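Local atomic coordinates of lectin 2 (Agrocybe aegerita, PDB entry 4TQJ), a protein that binds glycans as a fungal lectin, specifically recognising N-acetylglucosamine at their non-reducing termini. Residues N293-V298 with A309-D314; F231-T236 with R285-L290. The protein carries 1 engineered substitution. All coordinates share one frame; numbering follows the deposited sequence.

Contact 1: residues N293-V298 with A309-D314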
loop_
_atom_site.group_PDB
_atom_site.type_symbol
_atom_site.label_atom_id
_atom_site.label_comp_id
_atom_site.label_asym_id
_atom_site.label_seq_id
_atom_site.Cartn_x
_atom_site.Cartn_y
_atom_site.Cartn_z
ATOM N N ASN A 293 -13.741 12.832 -9.922
ATOM C CA ASN A 293 -15.128 13.012 -9.492
ATOM C C ASN A 293 -15.969 11.741 -9.453
ATOM O O ASN A 293 -17.162 11.802 -9.170
ATOM C CB ASN A 293 -15.836 14.082 -10.323
ATOM C CG ASN A 293 -15.962 13.708 -11.796
ATOM O OD1 ASN A 293 -15.553 12.619 -12.224
ATOM N ND2 ASN A 293 -16.545 14.622 -12.583
ATOM N N GLY A 294 -15.358 10.591 -9.723
ATOM C CA GLY A 294 -16.098 9.329 -9.714
ATOM C C GLY A 294 -16.944 9.097 -10.964
ATOM O O GLY A 294 -17.798 8.210 -10.997
ATOM N N ARG A 295 -16.721 9.909 -11.994
ATOM C CA ARG A 295 -17.439 9.743 -13.261
ATOM C C ARG A 295 -16.473 9.365 -14.378
ATOM O O ARG A 295 -15.403 9.939 -14.491
ATOM C CB ARG A 295 -18.195 11.016 -13.650
ATOM C CG ARG A 295 -19.521 11.197 -12.945
ATOM C CD ARG A 295 -19.353 11.892 -11.590
ATOM N NE ARG A 295 -20.624 12.440 -11.128
ATOM C CZ ARG A 295 -20.815 13.010 -9.943
ATOM N NH1 ARG A 295 -19.810 13.111 -9.074
ATOM N NH2 ARG A 295 -22.013 13.484 -9.629
ATOM N N GLY A 296 -16.858 8.408 -15.215
ATOM C CA GLY A 296 -15.965 7.968 -16.273
ATOM C C GLY A 296 -15.777 8.987 -17.387
ATOM O O GLY A 296 -16.747 9.582 -17.872
ATOM N N ASP A 297 -14.524 9.165 -17.800
ATOM C CA ASP A 297 -14.169 10.004 -18.931
ATOM C C ASP A 297 -13.680 9.124 -20.074
ATOM O O ASP A 297 -13.231 7.997 -19.849
ATOM C CB ASP A 297 -13.087 11.003 -18.517
ATOM C CG ASP A 297 -13.513 11.828 -17.337
ATOM O OD1 ASP A 297 -14.497 12.575 -17.492
ATOM O OD2 ASP A 297 -12.898 11.709 -16.255
ATOM N N VAL A 298 -13.804 9.622 -21.297
ATOM C CA VAL A 298 -13.389 8.862 -22.476
ATOM C C VAL A 298 -11.973 9.214 -22.892
ATOM O O VAL A 298 -11.655 10.392 -23.102
ATOM C CB VAL A 298 -14.353 9.084 -23.667
ATOM C CG1 VAL A 298 -13.929 8.236 -24.861
ATOM C CG2 VAL A 298 -15.791 8.744 -23.248
ATOM N N ALA A 309 -12.362 13.073 -23.843
ATOM C CA ALA A 309 -13.590 13.835 -23.669
ATOM C C ALA A 309 -13.995 13.695 -22.215
ATOM O O ALA A 309 -14.173 12.585 -21.722
ATOM C CB ALA A 309 -14.691 13.335 -24.582
ATOM N N LEU A 310 -14.112 14.821 -21.529
ATOM C CA LEU A 310 -14.462 14.828 -20.115
ATOM C C LEU A 310 -15.968 14.856 -19.872
ATOM O O LEU A 310 -16.709 15.611 -20.510
ATOM C CB LEU A 310 -13.808 16.012 -19.408
ATOM C CG LEU A 310 -12.280 16.034 -19.411
ATOM C CD1 LEU A 310 -11.787 17.315 -18.745
ATOM C CD2 LEU A 310 -11.697 14.779 -18.727
ATOM N N ASN A 311 -16.393 14.017 -18.930
ATOM C CA ASN A 311 -17.768 13.913 -18.462
ATOM C C ASN A 311 -18.120 15.165 -17.674
ATOM O O ASN A 311 -17.345 15.596 -16.820
ATOM C CB ASN A 311 -17.862 12.683 -17.549
ATOM C CG ASN A 311 -19.288 12.279 -17.220
ATOM O OD1 ASN A 311 -20.166 13.119 -17.040
ATOM N ND2 ASN A 311 -19.515 10.968 -17.115
ATOM N N ASN A 312 -19.274 15.761 -17.962
ATOM C CA ASN A 312 -19.700 16.964 -17.250
ATOM C C ASN A 312 -20.073 16.596 -15.806
ATOM O O ASN A 312 -20.187 17.462 -14.928
ATOM C CB ASN A 312 -20.880 17.650 -17.982
ATOM C CG ASN A 312 -20.451 18.303 -19.294
ATOM O OD1 ASN A 312 -19.431 18.991 -19.345
ATOM N ND2 ASN A 312 -21.222 18.078 -20.364
ATOM N N GLY A 313 -20.261 15.299 -15.576
ATOM C CA GLY A 313 -20.614 14.792 -14.267
ATOM C C GLY A 313 -21.965 14.098 -14.255
ATOM O O GLY A 313 -22.344 13.478 -13.265
ATOM N N ASP A 314 -22.698 14.200 -15.352
ATOM C CA ASP A 314 -24.064 13.683 -15.404
ATOM C C ASP A 314 -24.286 12.726 -16.589
ATOM O O ASP A 314 -25.420 12.389 -16.935
ATOM C CB ASP A 314 -25.049 14.855 -15.477
ATOM C CG ASP A 314 -24.845 15.706 -16.717
ATOM O OD1 ASP A 314 -23.795 15.548 -17.370
ATOM O OD2 ASP A 314 -25.724 16.538 -17.042
HETATM O O HOH W 1 -15.347 13.963 -15.323
HETATM O O HOH W 2 -24.710 13.327 -11.704
#

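Contact 2: residues F231-T236 with R285-L290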
loop_
_atom_site.group_PDB
_atom_site.type_symbol
_atom_site.label_atom_id
_atom_site.label_comp_id
_atom_site.label_asym_id
_atom_site.label_seq_id
_atom_site.Cartn_x
_atom_site.Cartn_y
_atom_site.Cartn_z
ATOM N N PHE A 231 -18.220 -0.591 -23.057
ATOM C CA PHE A 231 -17.755 -0.555 -21.679
ATOM C C PHE A 231 -18.902 -0.417 -20.695
ATOM O O PHE A 231 -19.962 0.130 -21.018
ATOM C CB PHE A 231 -16.834 0.650 -21.475
ATOM C CG PHE A 231 -15.776 0.798 -22.519
ATOM C CD1 PHE A 231 -14.524 0.226 -22.341
ATOM C CD2 PHE A 231 -16.025 1.512 -23.676
ATOM C CE1 PHE A 231 -13.532 0.367 -23.298
ATOM C CE2 PHE A 231 -15.040 1.659 -24.651
ATOM C CZ PHE A 231 -13.782 1.089 -24.454
ATOM N N VAL A 232 -18.675 -0.876 -19.473
ATOM C CA VAL A 232 -19.582 -0.555 -18.375
ATOM C C VAL A 232 -18.823 0.260 -17.343
ATOM O O VAL A 232 -17.690 -0.061 -17.006
ATOM C CB VAL A 232 -20.201 -1.813 -17.743
ATOM C CG1 VAL A 232 -21.195 -2.431 -18.713
ATOM C CG2 VAL A 232 -19.116 -2.809 -17.387
ATOM N N ALA A 233 -19.435 1.328 -16.852
ATOM C CA ALA A 233 -18.700 2.264 -16.016
ATOM C C ALA A 233 -19.668 3.271 -15.457
ATOM O O ALA A 233 -20.636 3.619 -16.118
ATOM C CB ALA A 233 -17.618 2.975 -16.845
ATOM N N ASP A 234 -19.419 3.739 -14.239
ATOM C CA ASP A 234 -20.258 4.768 -13.660
ATOM C C ASP A 234 -19.946 6.108 -14.300
ATOM O O ASP A 234 -18.854 6.644 -14.113
ATOM C CB ASP A 234 -20.034 4.866 -12.158
ATOM C CG ASP A 234 -21.040 5.766 -11.490
ATOM O OD1 ASP A 234 -21.943 6.264 -12.202
ATOM O OD2 ASP A 234 -20.944 5.951 -10.256
ATOM N N LEU A 235 -20.922 6.637 -15.040
ATOM C CA LEU A 235 -20.806 7.920 -15.727
ATOM C C LEU A 235 -21.625 9.028 -15.050
ATOM O O LEU A 235 -21.654 10.157 -15.530
ATOM C CB LEU A 235 -21.290 7.765 -17.179
ATOM C CG LEU A 235 -20.602 6.653 -17.984
ATOM C CD1 LEU A 235 -21.119 6.610 -19.430
ATOM C CD2 LEU A 235 -19.097 6.800 -17.955
ATOM N N THR A 236 -22.301 8.707 -13.953
ATOM C CA THR A 236 -23.126 9.711 -13.266
ATOM C C THR A 236 -22.722 9.935 -11.813
ATOM O O THR A 236 -23.149 10.900 -11.190
ATOM C CB THR A 236 -24.581 9.314 -13.273
ATOM O OG1 THR A 236 -24.725 8.077 -12.564
ATOM C CG2 THR A 236 -25.066 9.156 -14.717
ATOM N N ARG A 285 -9.051 2.393 -26.898
ATOM C CA ARG A 285 -9.918 3.317 -26.169
ATOM C C ARG A 285 -10.224 2.821 -24.741
ATOM O O ARG A 285 -10.226 1.619 -24.482
ATOM C CB ARG A 285 -11.180 3.610 -26.973
ATOM C CG ARG A 285 -10.974 4.703 -28.064
ATOM C CD ARG A 285 -11.750 4.423 -29.357
ATOM N NE ARG A 285 -11.282 3.210 -30.039
ATOM C CZ ARG A 285 -11.931 2.622 -31.050
ATOM N NH1 ARG A 285 -13.072 3.137 -31.510
ATOM N NH2 ARG A 285 -11.448 1.519 -31.596
ATOM N N PHE A 286 -10.449 3.753 -23.816
ATOM C CA PHE A 286 -10.675 3.407 -22.408
ATOM C C PHE A 286 -11.687 4.366 -21.786
ATOM O O PHE A 286 -11.846 5.504 -22.233
ATOM C CB PHE A 286 -9.385 3.529 -21.571
ATOM C CG PHE A 286 -8.230 2.695 -22.060
ATOM C CD1 PHE A 286 -7.883 1.518 -21.411
ATOM C CD2 PHE A 286 -7.459 3.113 -23.140
ATOM C CE1 PHE A 286 -6.796 0.747 -21.856
ATOM C CE2 PHE A 286 -6.394 2.366 -23.588
ATOM C CZ PHE A 286 -6.055 1.174 -22.944
ATOM N N ILE A 287 -12.356 3.899 -20.740
ATOM C CA ILE A 287 -13.110 4.781 -19.872
ATOM C C ILE A 287 -12.342 4.782 -18.561
ATOM O O ILE A 287 -12.027 3.721 -18.024
ATOM C CB ILE A 287 -14.539 4.273 -19.605
ATOM C CG1 ILE A 287 -15.299 4.044 -20.922
ATOM C CG2 ILE A 287 -15.279 5.254 -18.688
ATOM C CD1 ILE A 287 -15.265 5.249 -21.859
ATOM N N ALA A 288 -12.013 5.960 -18.065
ATOM C CA ALA A 288 -11.300 6.078 -16.796
ATOM C C ALA A 288 -11.648 7.413 -16.166
ATOM O O ALA A 288 -12.054 8.339 -16.872
ATOM C CB ALA A 288 -9.798 5.970 -17.019
ATOM N N ASP A 289 -11.501 7.523 -14.844
ATOM C CA ASP A 289 -11.816 8.784 -14.176
ATOM C C ASP A 289 -10.619 9.718 -14.224
ATOM O O ASP A 289 -9.649 9.528 -13.489
ATOM C CB ASP A 289 -12.256 8.565 -12.717
ATOM C CG ASP A 289 -12.685 9.862 -12.044
ATOM O OD1 ASP A 289 -12.621 10.917 -12.705
ATOM O OD2 ASP A 289 -13.089 9.833 -10.867
ATOM N N LEU A 290 -10.673 10.715 -15.101
ATOM C CA LEU A 290 -9.524 11.597 -15.277
ATOM C C LEU A 290 -9.631 12.867 -14.444
ATOM O O LEU A 290 -8.751 13.708 -14.506
ATOM C CB LEU A 290 -9.302 11.947 -16.757
ATOM C CG LEU A 290 -8.350 11.046 -17.552
ATOM C CD1 LEU A 290 -8.814 9.583 -17.574
ATOM C CD2 LEU A 290 -8.197 11.575 -18.980
#

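Contact 1: residues N293-V298 with A309-D314
V298 and A309 form an antiparallel hydrogen-bonded pair, with V298 N 3.0 Å from A309 O and A309 N 2.9 Å from V298 O. The touching parts run 149° apart, and beyond this pair side chains take over most of the bonding. The carboxylate of D297 reaches across to the next backbone amide, OD1 lying 2.8 Å from N311 N and met nearly along its C-O axis. Its other oxygen, OD2, accepts from L290 N in the turn that follows strand 285-288, so the group is gripped from two parts of the chain; L310 CD2 packs 3.7 Å from D297 CG. This lies where the two middle strands of one beta-propeller blade meet the loop leading to its outermost strand, within an FG-GAP-like repeat. In that loop N311 has CG anti to the backbone N (chi1 -168°), and ND2 donates to G296 O at 3.2 Å, with the acceptor in the amide plane. ND2 also bonds L235 O of the neighbouring blade, while OD1 accepts from G313 N in an Asx turn. N293 OD1 makes a second Asx turn with R295 N. R295 NE donates to G313 O at 2.9 Å, and NH1 to N293 O in the guanidinium plane. A water accepts from N293 ND2 and lies within bonding distance of D297 OD1 and N311 O, joining the two segments.

Contact 2: residues F231-T236 with R285-L290
I287 lays its CG1 methylene over one face of the F231 ring, a CH-pi contact between two nearly parallel strands that belong to different sheets. CG1 is 4.1 Å from the ring centroid and 28° off the normal, displaced toward the root of the ring, where F231 CG is only 3.6 Å away. The far end of the same ring meets backbone instead: F231 CZ lies 3.6 Å from R285 O, which approaches obliquely, as does F286 CA. F231 has CG anti to its own carbonyl carbon (chi1 -48°).

The two branches of I287 divide the work. While CG1 takes the ring, CG2, which stands anti to the backbone N, faces the other way along the strand and packs 3.7 Å from A233 CB. L235 CD2 adds a looser contact with CG2 at 4.2 Å, the two side chains crossing at about a right angle. The side-chain contacts are thus apolar and centred on one isoleucine, and hydrogen bonds between the segments play no part. R285 contributes mainly its backbone; its guanidinium leads away to F272 O and H283 O. After A233 the strand ends in an Asx turn, D234 OD1 accepting from T236 N at 3.0 Å from above the carboxylate plane.

The axes of 231-233 and 285-288 approach to 8.3 Å and differ by 11° in direction, too far apart for a shared ladder of backbone bonds; the side chain of I287 also touches I244 and V298, on the second strands of the two sheets. Such face-to-face packing of innermost strands from successive four-stranded antiparallel sheets is the contact between adjacent blades of a beta-propeller.

In the fold
Along the chain, contact 2 opens first, on the innermost strand 230-233 of one blade. The chain then completes that blade through strands 242-246, 251-254 and 266-269 and returns to the centre at 285-288, where contact 2 closes. Contact 1 opens just afterwards at 293-298 and closes a much shorter loop, the hairpin of strands 297-301 and 306-309. The two are therefore in series, neither nested nor crossed, with centres about 7 Å apart. Contact 2 joins successive blades, whereas contact 1 works within the second of them. The turn between strands 285-288 and 297-301 couples them: D289 OD2 accepts from G294 N, and a backbone bond links G296 with D234.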